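Local coordinates for protein 2-nitropropane dioxygenase (Streptomyces ansochromogenes, PDB 3BW3) that probably uses FMN and molecular oxygen to remove nitrogen oxidatively from alkyl nitronates such as propionate 3-nitronate, and binds nitroethane beside the flavin, at residues S23-A28 with I54-G59; T98-P103 with H298-P303; P303-A308 with G316-A321. The protein carries 1 engineered substitution. All coordinates share one frame; numbering follows the deposited sequence.

Contact 1: residues S23-A28 with I54-G59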
loop_
_atom_site.group_PDB
_atom_site.type_symbol
_atom_site.label_atom_id
_atom_site.label_comp_id
_atom_site.label_asym_id
_atom_site.label_seq_id
_atom_site.Cartn_x
_atom_site.Cartn_y
_atom_site.Cartn_z
ATOM N N SER A 23 -13.895 4.072 20.584
ATOM C CA SER A 23 -15.257 4.076 20.068
ATOM C C SER A 23 -16.375 4.166 21.099
ATOM O O SER A 23 -17.289 3.344 21.091
ATOM C CB SER A 23 -15.481 2.823 19.217
ATOM O OG SER A 23 -14.505 2.729 18.204
ATOM N N VAL A 24 -16.330 5.158 21.976
ATOM C CA VAL A 24 -17.385 5.299 22.967
ATOM C C VAL A 24 -18.713 5.563 22.236
ATOM O O VAL A 24 -18.719 5.981 21.074
ATOM C CB VAL A 24 -17.062 6.443 23.953
ATOM C CG1 VAL A 24 -15.857 6.057 24.801
ATOM C CG2 VAL A 24 -16.773 7.728 23.190
ATOM N N PRO A 25 -19.854 5.304 22.899
ATOM C CA PRO A 25 -21.176 5.514 22.296
ATOM C C PRO A 25 -21.363 6.877 21.644
ATOM O O PRO A 25 -22.019 6.993 20.606
ATOM C CB PRO A 25 -22.125 5.299 23.471
ATOM C CG PRO A 25 -21.422 4.233 24.251
ATOM C CD PRO A 25 -19.989 4.741 24.256
ATOM N N GLN A 26 -20.787 7.905 22.257
ATOM C CA GLN A 26 -20.888 9.265 21.743
ATOM C C GLN A 26 -20.298 9.412 20.342
ATOM O O GLN A 26 -20.798 10.199 19.544
ATOM C CB GLN A 26 -20.203 10.241 22.708
ATOM C CG GLN A 26 -20.919 10.387 24.051
ATOM C CD GLN A 26 -20.834 9.139 24.930
ATOM O OE1 GLN A 26 -21.784 8.809 25.648
ATOM N NE2 GLN A 26 -19.697 8.455 24.891
ATOM N N LEU A 27 -19.239 8.660 20.037
ATOM C CA LEU A 27 -18.633 8.736 18.707
ATOM C C LEU A 27 -19.554 8.070 17.692
ATOM O O LEU A 27 -19.951 8.682 16.700
ATOM C CB LEU A 27 -17.257 8.053 18.683
ATOM C CG LEU A 27 -16.598 7.914 17.300
ATOM C CD1 LEU A 27 -16.486 9.277 16.637
ATOM C CD2 LEU A 27 -15.222 7.278 17.436
ATOM N N ALA A 28 -19.893 6.813 17.954
ATOM C CA ALA A 28 -20.774 6.050 17.081
ATOM C C ALA A 28 -22.052 6.837 16.801
ATOM O O ALA A 28 -22.492 6.942 15.657
ATOM C CB ALA A 28 -21.116 4.718 17.739
ATOM N N ILE A 54 -24.035 -0.873 24.016
ATOM C CA ILE A 54 -25.098 -1.070 23.040
ATOM C C ILE A 54 -26.363 -0.365 23.526
ATOM O O ILE A 54 -27.005 0.364 22.769
ATOM C CB ILE A 54 -25.396 -2.575 22.831
ATOM C CG1 ILE A 54 -24.218 -3.247 22.118
ATOM C CG2 ILE A 54 -26.668 -2.750 22.029
ATOM C CD1 ILE A 54 -24.392 -4.742 21.906
ATOM N N LYS A 55 -26.711 -0.578 24.793
ATOM C CA LYS A 55 -27.895 0.048 25.376
ATOM C C LYS A 55 -27.799 1.567 25.334
ATOM O O LYS A 55 -28.741 2.249 24.925
ATOM C CB LYS A 55 -28.073 -0.397 26.829
ATOM C CG LYS A 55 -28.517 -1.836 26.983
ATOM C CD LYS A 55 -28.653 -2.199 28.449
ATOM C CE LYS A 55 -29.078 -3.643 28.612
ATOM N NZ LYS A 55 -29.048 -4.072 30.036
ATOM N N ARG A 56 -26.654 2.095 25.757
ATOM C CA ARG A 56 -26.448 3.534 25.770
ATOM C C ARG A 56 -26.556 4.159 24.380
ATOM O O ARG A 56 -27.173 5.211 24.215
ATOM C CB ARG A 56 -25.087 3.866 26.387
ATOM C CG ARG A 56 -24.735 5.347 26.321
ATOM C CD ARG A 56 -24.165 5.854 27.643
ATOM N NE ARG A 56 -23.897 7.293 27.608
ATOM C CZ ARG A 56 -24.823 8.230 27.419
ATOM N NH1 ARG A 56 -24.479 9.512 27.404
ATOM N NH2 ARG A 56 -26.093 7.892 27.247
ATOM N N LEU A 57 -25.964 3.511 23.382
ATOM C CA LEU A 57 -25.998 4.028 22.018
ATOM C C LEU A 57 -27.421 4.076 21.460
ATOM O O LEU A 57 -27.771 4.992 20.725
ATOM C CB LEU A 57 -25.103 3.177 21.111
ATOM C CG LEU A 57 -24.975 3.598 19.641
ATOM C CD1 LEU A 57 -24.560 5.067 19.532
ATOM C CD2 LEU A 57 -23.952 2.695 18.954
ATOM N N ARG A 58 -28.237 3.084 21.801
ATOM C CA ARG A 58 -29.617 3.059 21.334
ATOM C C ARG A 58 -30.342 4.265 21.917
ATOM O O ARG A 58 -31.286 4.785 21.322
ATOM C CB ARG A 58 -30.306 1.765 21.766
ATOM C CG ARG A 58 -29.879 0.540 20.965
ATOM C CD ARG A 58 -30.368 -0.751 21.620
ATOM N NE ARG A 58 -30.191 -1.910 20.745
ATOM C CZ ARG A 58 -30.241 -3.172 21.157
ATOM N NH1 ARG A 58 -30.462 -3.443 22.438
ATOM N NH2 ARG A 58 -30.072 -4.163 20.289
ATOM N N GLY A 59 -29.883 4.709 23.082
ATOM C CA GLY A 59 -30.481 5.864 23.722
ATOM C C GLY A 59 -30.008 7.154 23.084
ATOM O O GLY A 59 -30.613 8.203 23.280
#

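Contact 2: residues T98-P103 with H298-P303. With NIE (nitroethane), chain C.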
loop_
_atom_site.group_PDB
_atom_site.type_symbol
_atom_site.label_atom_id
_atom_site.label_comp_id
_atom_site.label_asym_id
_atom_site.label_seq_id
_atom_site.Cartn_x
_atom_site.Cartn_y
_atom_site.Cartn_z
ATOM N N THR A 98 5.159 -0.945 37.378
ATOM C CA THR A 98 3.959 -1.756 37.283
ATOM C C THR A 98 4.380 -3.190 36.992
ATOM O O THR A 98 5.549 -3.457 36.743
ATOM C CB THR A 98 3.038 -1.231 36.158
ATOM O OG1 THR A 98 1.766 -1.879 36.236
ATOM C CG2 THR A 98 3.653 -1.499 34.796
ATOM N N GLU A 99 3.436 -4.116 37.044
ATOM C CA GLU A 99 3.737 -5.517 36.774
ATOM C C GLU A 99 3.225 -5.882 35.387
ATOM O O GLU A 99 2.164 -5.418 34.970
ATOM C CB GLU A 99 3.051 -6.417 37.808
ATOM C CG GLU A 99 3.622 -6.348 39.211
ATOM C CD GLU A 99 4.967 -7.035 39.317
ATOM O OE1 GLU A 99 5.483 -7.177 40.449
ATOM O OE2 GLU A 99 5.510 -7.434 38.265
ATOM N N LEU A 100 3.975 -6.706 34.665
ATOM C CA LEU A 100 3.530 -7.117 33.343
ATOM C C LEU A 100 2.242 -7.907 33.544
ATOM O O LEU A 100 2.017 -8.459 34.622
ATOM C CB LEU A 100 4.586 -7.994 32.663
ATOM C CG LEU A 100 5.931 -7.337 32.338
ATOM C CD1 LEU A 100 6.852 -8.355 31.687
ATOM C CD2 LEU A 100 5.717 -6.139 31.415
ATOM N N GLY A 101 1.391 -7.938 32.523
ATOM C CA GLY A 101 0.147 -8.681 32.624
ATOM C C GLY A 101 0.369 -10.166 32.393
ATOM O O GLY A 101 1.459 -10.579 32.002
ATOM N N ASP A 102 -0.660 -10.973 32.636
ATOM C CA ASP A 102 -0.564 -12.418 32.449
ATOM C C ASP A 102 -0.728 -12.777 30.975
ATOM O O ASP A 102 -1.786 -12.555 30.392
ATOM C CB ASP A 102 -1.647 -13.130 33.260
ATOM C CG ASP A 102 -1.434 -14.631 33.326
ATOM O OD1 ASP A 102 -1.046 -15.230 32.301
ATOM O OD2 ASP A 102 -1.663 -15.215 34.405
ATOM N N PRO A 103 0.315 -13.350 30.357
ATOM C CA PRO A 103 0.261 -13.732 28.942
ATOM C C PRO A 103 -0.633 -14.931 28.659
ATOM O O PRO A 103 -0.939 -15.221 27.503
ATOM C CB PRO A 103 1.721 -14.021 28.612
ATOM C CG PRO A 103 2.229 -14.586 29.897
ATOM C CD PRO A 103 1.645 -13.639 30.921
ATOM N N HIS A 298 -0.487 -8.785 24.054
ATOM C CA HIS A 298 -1.390 -7.703 24.433
ATOM C C HIS A 298 -1.636 -7.730 25.944
ATOM O O HIS A 298 -1.664 -6.683 26.592
ATOM C CB HIS A 298 -2.727 -7.815 23.689
ATOM C CG HIS A 298 -3.690 -6.716 24.024
ATOM N ND1 HIS A 298 -4.483 -6.737 25.151
ATOM C CD2 HIS A 298 -3.941 -5.534 23.411
ATOM C CE1 HIS A 298 -5.179 -5.615 25.218
ATOM N NE2 HIS A 298 -4.868 -4.868 24.174
ATOM N N HIS A 299 -1.818 -8.923 26.505
ATOM C CA HIS A 299 -2.049 -9.048 27.943
ATOM C C HIS A 299 -0.805 -8.570 28.676
ATOM O O HIS A 299 -0.878 -7.889 29.700
ATOM C CB HIS A 299 -2.303 -10.507 28.348
ATOM C CG HIS A 299 -3.511 -11.126 27.713
ATOM N ND1 HIS A 299 -4.647 -10.407 27.406
ATOM C CD2 HIS A 299 -3.777 -12.411 27.375
ATOM C CE1 HIS A 299 -5.558 -11.221 26.903
ATOM N NE2 HIS A 299 -5.056 -12.442 26.874
ATOM N N LEU A 300 0.344 -8.950 28.136
ATOM C CA LEU A 300 1.636 -8.612 28.713
ATOM C C LEU A 300 1.919 -7.107 28.803
ATOM O O LEU A 300 2.386 -6.622 29.831
ATOM C CB LEU A 300 2.726 -9.287 27.885
ATOM C CG LEU A 300 4.066 -9.639 28.520
ATOM C CD1 LEU A 300 3.863 -10.661 29.627
ATOM C CD2 LEU A 300 4.984 -10.201 27.444
ATOM N N THR A 301 1.629 -6.372 27.735
ATOM C CA THR A 301 1.909 -4.934 27.697
ATOM C C THR A 301 0.798 -3.978 28.139
ATOM O O THR A 301 1.042 -2.774 28.247
ATOM C CB THR A 301 2.334 -4.494 26.282
ATOM O OG1 THR A 301 1.199 -4.548 25.414
ATOM C CG2 THR A 301 3.422 -5.404 25.734
ATOM N N SER A 302 -0.411 -4.481 28.381
ATOM C CA SER A 302 -1.509 -3.603 28.795
ATOM C C SER A 302 -1.183 -2.748 30.013
ATOM O O SER A 302 -1.454 -1.548 30.021
ATOM C CB SER A 302 -2.777 -4.407 29.074
ATOM O OG SER A 302 -3.439 -4.730 27.864
ATOM N N PRO A 303 -0.620 -3.356 31.072
ATOM C CA PRO A 303 -0.292 -2.555 32.254
ATOM C C PRO A 303 0.691 -1.448 31.872
ATOM O O PRO A 303 0.565 -0.308 32.324
ATOM C CB PRO A 303 0.326 -3.581 33.202
ATOM C CG PRO A 303 -0.396 -4.838 32.846
ATOM C CD PRO A 303 -0.387 -4.789 31.332
HETATM N N3 NIE C . -6.037 -1.644 22.276
HETATM C C1 NIE C . -7.059 -2.130 24.482
HETATM C C2 NIE C . -6.158 -1.195 23.663
HETATM O O4 NIE C . -6.548 -0.982 21.388
HETATM O O5 NIE C . -5.419 -2.661 21.997
HETATM O O HOH W 1 -0.547 -0.036 34.774
#

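Contact 3: residues P303-A308 with G316-A321. With NIE (nitroethane), chain C; FMN (flavin mononucleotide), chain B.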
loop_
_atom_site.group_PDB
_atom_site.type_symbol
_atom_site.label_atom_id
_atom_site.label_comp_id
_atom_site.label_asym_id
_atom_site.label_seq_id
_atom_site.Cartn_x
_atom_site.Cartn_y
_atom_site.Cartn_z
ATOM N N PRO A 303 -0.620 -3.356 31.072
ATOM C CA PRO A 303 -0.292 -2.555 32.254
ATOM C C PRO A 303 0.691 -1.448 31.872
ATOM O O PRO A 303 0.565 -0.308 32.324
ATOM C CB PRO A 303 0.326 -3.581 33.202
ATOM C CG PRO A 303 -0.396 -4.838 32.846
ATOM C CD PRO A 303 -0.387 -4.789 31.332
ATOM N N LEU A 304 1.663 -1.793 31.031
ATOM C CA LEU A 304 2.666 -0.835 30.577
ATOM C C LEU A 304 2.006 0.325 29.846
ATOM O O LEU A 304 2.287 1.490 30.126
ATOM C CB LEU A 304 3.667 -1.518 29.642
ATOM C CG LEU A 304 4.483 -2.671 30.227
ATOM C CD1 LEU A 304 5.373 -3.272 29.142
ATOM C CD2 LEU A 304 5.325 -2.159 31.392
ATOM N N ARG A 305 1.121 0.001 28.910
ATOM C CA ARG A 305 0.434 1.026 28.141
ATOM C C ARG A 305 -0.428 1.935 29.009
ATOM O O ARG A 305 -0.451 3.149 28.808
ATOM C CB ARG A 305 -0.434 0.388 27.054
ATOM C CG ARG A 305 0.360 -0.292 25.951
ATOM C CD ARG A 305 -0.414 -0.241 24.648
ATOM N NE ARG A 305 -1.227 -1.426 24.406
ATOM C CZ ARG A 305 -2.416 -1.405 23.805
ATOM N NH1 ARG A 305 -2.951 -0.254 23.395
ATOM N NH2 ARG A 305 -3.059 -2.540 23.582
ATOM N N LYS A 306 -1.140 1.347 29.963
ATOM C CA LYS A 306 -2.003 2.125 30.846
ATOM C C LYS A 306 -1.165 3.051 31.717
ATOM O O LYS A 306 -1.553 4.186 31.978
ATOM C CB LYS A 306 -2.841 1.196 31.727
ATOM C CG LYS A 306 -3.781 0.299 30.940
ATOM C CD LYS A 306 -4.493 -0.698 31.840
ATOM C CE LYS A 306 -5.325 -1.671 31.014
ATOM N NZ LYS A 306 -5.989 -2.702 31.861
ATOM N N ALA A 307 -0.016 2.563 32.168
ATOM C CA ALA A 307 0.864 3.368 32.998
ATOM C C ALA A 307 1.389 4.546 32.176
ATOM O O ALA A 307 1.444 5.676 32.661
ATOM C CB ALA A 307 2.016 2.523 33.506
ATOM N N ALA A 308 1.762 4.275 30.927
ATOM C CA ALA A 308 2.280 5.313 30.040
ATOM C C ALA A 308 1.208 6.365 29.759
ATOM O O ALA A 308 1.478 7.569 29.810
ATOM C CB ALA A 308 2.773 4.692 28.730
ATOM N N GLY A 316 5.432 5.469 25.249
ATOM C CA GLY A 316 5.195 4.134 25.774
ATOM C C GLY A 316 3.803 3.633 25.440
ATOM O O GLY A 316 3.335 2.628 25.984
ATOM N N MET A 317 3.136 4.333 24.530
ATOM C CA MET A 317 1.786 3.974 24.138
ATOM C C MET A 317 1.709 3.336 22.764
ATOM O O MET A 317 2.627 3.473 21.950
ATOM C CB MET A 317 0.893 5.216 24.155
ATOM C CG MET A 317 0.711 5.847 25.526
ATOM S SD MET A 317 -0.201 7.396 25.422
ATOM C CE MET A 317 -1.759 6.819 24.698
ATOM N N ALA A 318 0.608 2.622 22.522
ATOM C CA ALA A 318 0.365 1.995 21.227
ATOM C C ALA A 318 -0.307 3.083 20.404
ATOM O O ALA A 318 -1.525 3.207 20.404
ATOM C CB ALA A 318 -0.569 0.803 21.377
ATOM N N LEU A 319 0.497 3.881 19.711
ATOM C CA LEU A 319 -0.026 4.982 18.916
ATOM C C LEU A 319 -0.611 4.537 17.567
ATOM O O LEU A 319 -0.120 4.925 16.509
ATOM C CB LEU A 319 1.091 6.016 18.714
ATOM C CG LEU A 319 1.742 6.551 20.002
ATOM C CD1 LEU A 319 2.891 7.486 19.662
ATOM C CD2 LEU A 319 0.708 7.289 20.839
ATOM N N TRP A 320 -1.666 3.729 17.609
ATOM C CA TRP A 320 -2.311 3.234 16.388
ATOM C C TRP A 320 -2.618 4.379 15.420
ATOM O O TRP A 320 -3.194 5.396 15.814
ATOM C CB TRP A 320 -3.622 2.527 16.728
ATOM C CG TRP A 320 -3.514 1.393 17.704
ATOM C CD1 TRP A 320 -4.399 1.098 18.704
ATOM C CD2 TRP A 320 -2.498 0.380 17.756
ATOM N NE1 TRP A 320 -3.999 -0.031 19.372
ATOM C CE2 TRP A 320 -2.836 -0.493 18.813
ATOM C CE3 TRP A 320 -1.336 0.128 17.015
ATOM C CZ2 TRP A 320 -2.055 -1.604 19.150
ATOM C CZ3 TRP A 320 -0.557 -0.977 17.350
ATOM C CH2 TRP A 320 -0.921 -1.828 18.410
ATOM N N ALA A 321 -2.254 4.201 14.153
ATOM C CA ALA A 321 -2.488 5.228 13.143
ATOM C C ALA A 321 -2.199 4.731 11.726
ATOM O O ALA A 321 -1.193 4.061 11.487
ATOM C CB ALA A 321 -1.624 6.451 13.439
HETATM N N3 NIE C . -6.037 -1.644 22.276
HETATM C C1 NIE C . -7.059 -2.130 24.482
HETATM C C2 NIE C . -6.158 -1.195 23.663
HETATM O O4 NIE C . -6.548 -0.982 21.388
HETATM O O5 NIE C . -5.419 -2.661 21.997
HETATM N N1 FMN B . -10.527 -2.906 13.725
HETATM C C2 FMN B . -11.334 -3.874 14.327
HETATM O O2 FMN B . -11.950 -4.672 13.624
HETATM N N3 FMN B . -11.449 -3.936 15.708
HETATM C C4 FMN B . -10.792 -3.055 16.552
HETATM O O4 FMN B . -10.934 -3.146 17.782
HETATM C C4A FMN B . -9.977 -2.054 15.957
HETATM N N5 FMN B . -9.305 -1.112 16.738
HETATM C C5A FMN B . -8.526 -0.102 16.160
HETATM C C6 FMN B . -7.880 0.850 16.989
HETATM C C7 FMN B . -7.076 1.913 16.447
HETATM C C7M FMN B . -7.147 3.223 17.268
HETATM C C8 FMN B . -7.008 1.962 15.004
HETATM C C8M FMN B . -6.853 3.265 14.218
HETATM C C9 FMN B . -7.632 0.994 14.160
HETATM C C9A FMN B . -8.401 -0.041 14.734
HETATM N N10 FMN B . -9.061 -1.010 13.934
HETATM C C10 FMN B . -9.857 -2.002 14.528
HETATM C "C1'" FMN B . -8.771 -1.112 12.434
HETATM C "C2'" FMN B . -9.913 -0.407 11.666
HETATM O "O2'" FMN B . -11.003 -1.311 11.529
HETATM C "C3'" FMN B . -9.493 0.010 10.214
HETATM O "O3'" FMN B . -9.096 -1.194 9.553
HETATM C "C4'" FMN B . -8.329 1.024 10.143
HETATM O "O4'" FMN B . -8.553 2.036 11.133
HETATM C "C5'" FMN B . -8.256 1.669 8.727
HETATM O "O5'" FMN B . -7.176 2.629 8.614
HETATM P P FMN B . -7.232 4.248 8.911
HETATM O O1P FMN B . -8.632 4.231 8.373
HETATM O O2P FMN B . -5.997 4.171 8.049
HETATM O O3P FMN B . -7.082 3.857 10.376
HETATM O O HOH W 2 -1.480 2.775 24.277
#

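Contact 1: residues S23-A28 with I54-G59
The carboxamide of Gln26 and the guanidinium of Arg56 meet on the exposed outer side of the contact with their planes 45° apart. Gln26 OE1 approaches the guanidinium obliquely, 3.3 Å from Arg56 NE and equally near its NH1, and the two side chains cross at about a right angle. On another side of helix 47-60, Ile54 CG2 sits over the centre of one face of the Arg58 guanidinium, whose NH1 makes a salt bridge with Asp121. The segments belong to helices 25-33 and 47-60, successive outer helices of the TIM barrel with strand 38-41 between them in sequence. Deeper in, Pro25 CB lies 3.9 Å from Arg56 CG, so the proline ring bears on the aliphatic start of the arginine, likewise at about a right angle. Leu57 completes the interface: CG is anti to the backbone N (chi1 -178°), which swings the isobutyl end over to the neighbouring helix. There CD1 comes to 3.4 Å from Pro25 O, while CD2 packs 3.7 Å from Ala28 CB. Beneath this layer Leu57 touches Phe65 of strand 65-70 and Ala28 touches Gln15 of strand 13-15.

Contact 2: residues T98-P103 with H298-P303
His299, Leu300 and Pro303 lean on the loop Thr98-Pro103, while His298, just ahead of them, serves the ligand. With CG anti to the backbone N (chi1 -179°), the His298 ring stacks on Tyr44 and its NE2 gives nitroethane O5 a weak 3.1 Å hydrogen bond, bent to 134°. Cut back to alanine, this position would probably leave nitroethane O5 with Arg305 NH2 but without the imidazole donor, and Tyr44 without its stacking partner. His299 turns a ring edge to Pro103 O, in plane; its CB abuts Asp102 O, and NE2 bonds to Gly106 O. His299 O lies 3.2 Å from Gly101 CA in a CA-H...O contact. Leu300 O accepts Gly101 N at 3.2 Å, a straight bond (170°) with the donor tilted from the carbonyl plane, while Leu300 CD1 reaches Gly101 O and, at 3.9 Å, Pro103 CD. Ser302 OG donates to His298 O at 2.9 Å from above the carbonyl plane. Pro303 has no N-H to offer the preceding turn, and its CB sits 3.1 Å from Glu99 O. Water 1 donates to Pro303 O and lies 3.3 Å from Thr98 OG1. This is a proline-kinked helix whose carbonyls at the kink meet a loop, and whose His298, near the start of the helix, belongs to the nitroethane pocket of the flavoenzyme.

Contact 3: residues P303-A308 with G316-A321
Residues 303-308 of helix 296-311 and the non-helical return 316-321 come closest at Arg305 with Met317 and at Ala308 with Gly316, whose CA atoms lie 5.2 and 5.3 Å apart, and the return then bends through inverse gamma turns centred on Ala318 and Leu319. Arg305 and Trp320 bring this contact into the nitroethane pocket of the TIM-barrel flavoprotein, and Trp320 also into that of FMN. At the end away from the ligands Ala308 CB makes an apolar contact with Met317 CG at 4.0 Å and rests against Gly316 O. The return is held from behind, where Met317 O accepts Asn280 ND2, Trp320 O accepts His252 NE2, and Leu319 and Ala321 form backbone hydrogen bonds with strand 275-278.

Arg305 carries the polar end. Its CD lies 3.4 Å from Ala318 CB, and the bend at chi3 (-94°) then turns NE and the guanidinium into the pocket. NH2 donates almost straight (168°) to nitroethane O5 at 2.8 Å, the acceptor lying at the edge of the guanidinium near its plane. The charge of the arginine would tend to draw electron density toward that nitro oxygen. Water 2 accepts from Ala318 N at 2.7 Å and, weakly, from Arg305 NH1, linking the guanidinium to the return by a second path.

Ala318 CB also sits above one face of the Trp320 indole, offset toward its rim, and so touches both side chains. Trp320 touches both ligands: its NE1 makes a weak 3.4 Å hydrogen bond to nitroethane O4, the other nitro oxygen, while Trp320 CB packs 3.5 Å from flavin C7.

Overall arrangement
From the N terminus, contact 1 closes first, a short loop that runs from helix 25-33 through strand 38-41 into helix 47-60 and binds adjacent outer helices of the barrel. Contact 2 then spans about half of the chain, joining the loop after helix 90-95 to helix 296-311. Contact 3 follows on that same helix, folding the return 316-321 back on it after seven residues. The three stand in series, with none crossing. Contacts 2 and 3 share Pro303, touch through Leu100 and Leu304, and converge on nitroethane; their centres are 11 Å apart, whereas contact 1 lies 24 to 28 Å from them, centre to centre.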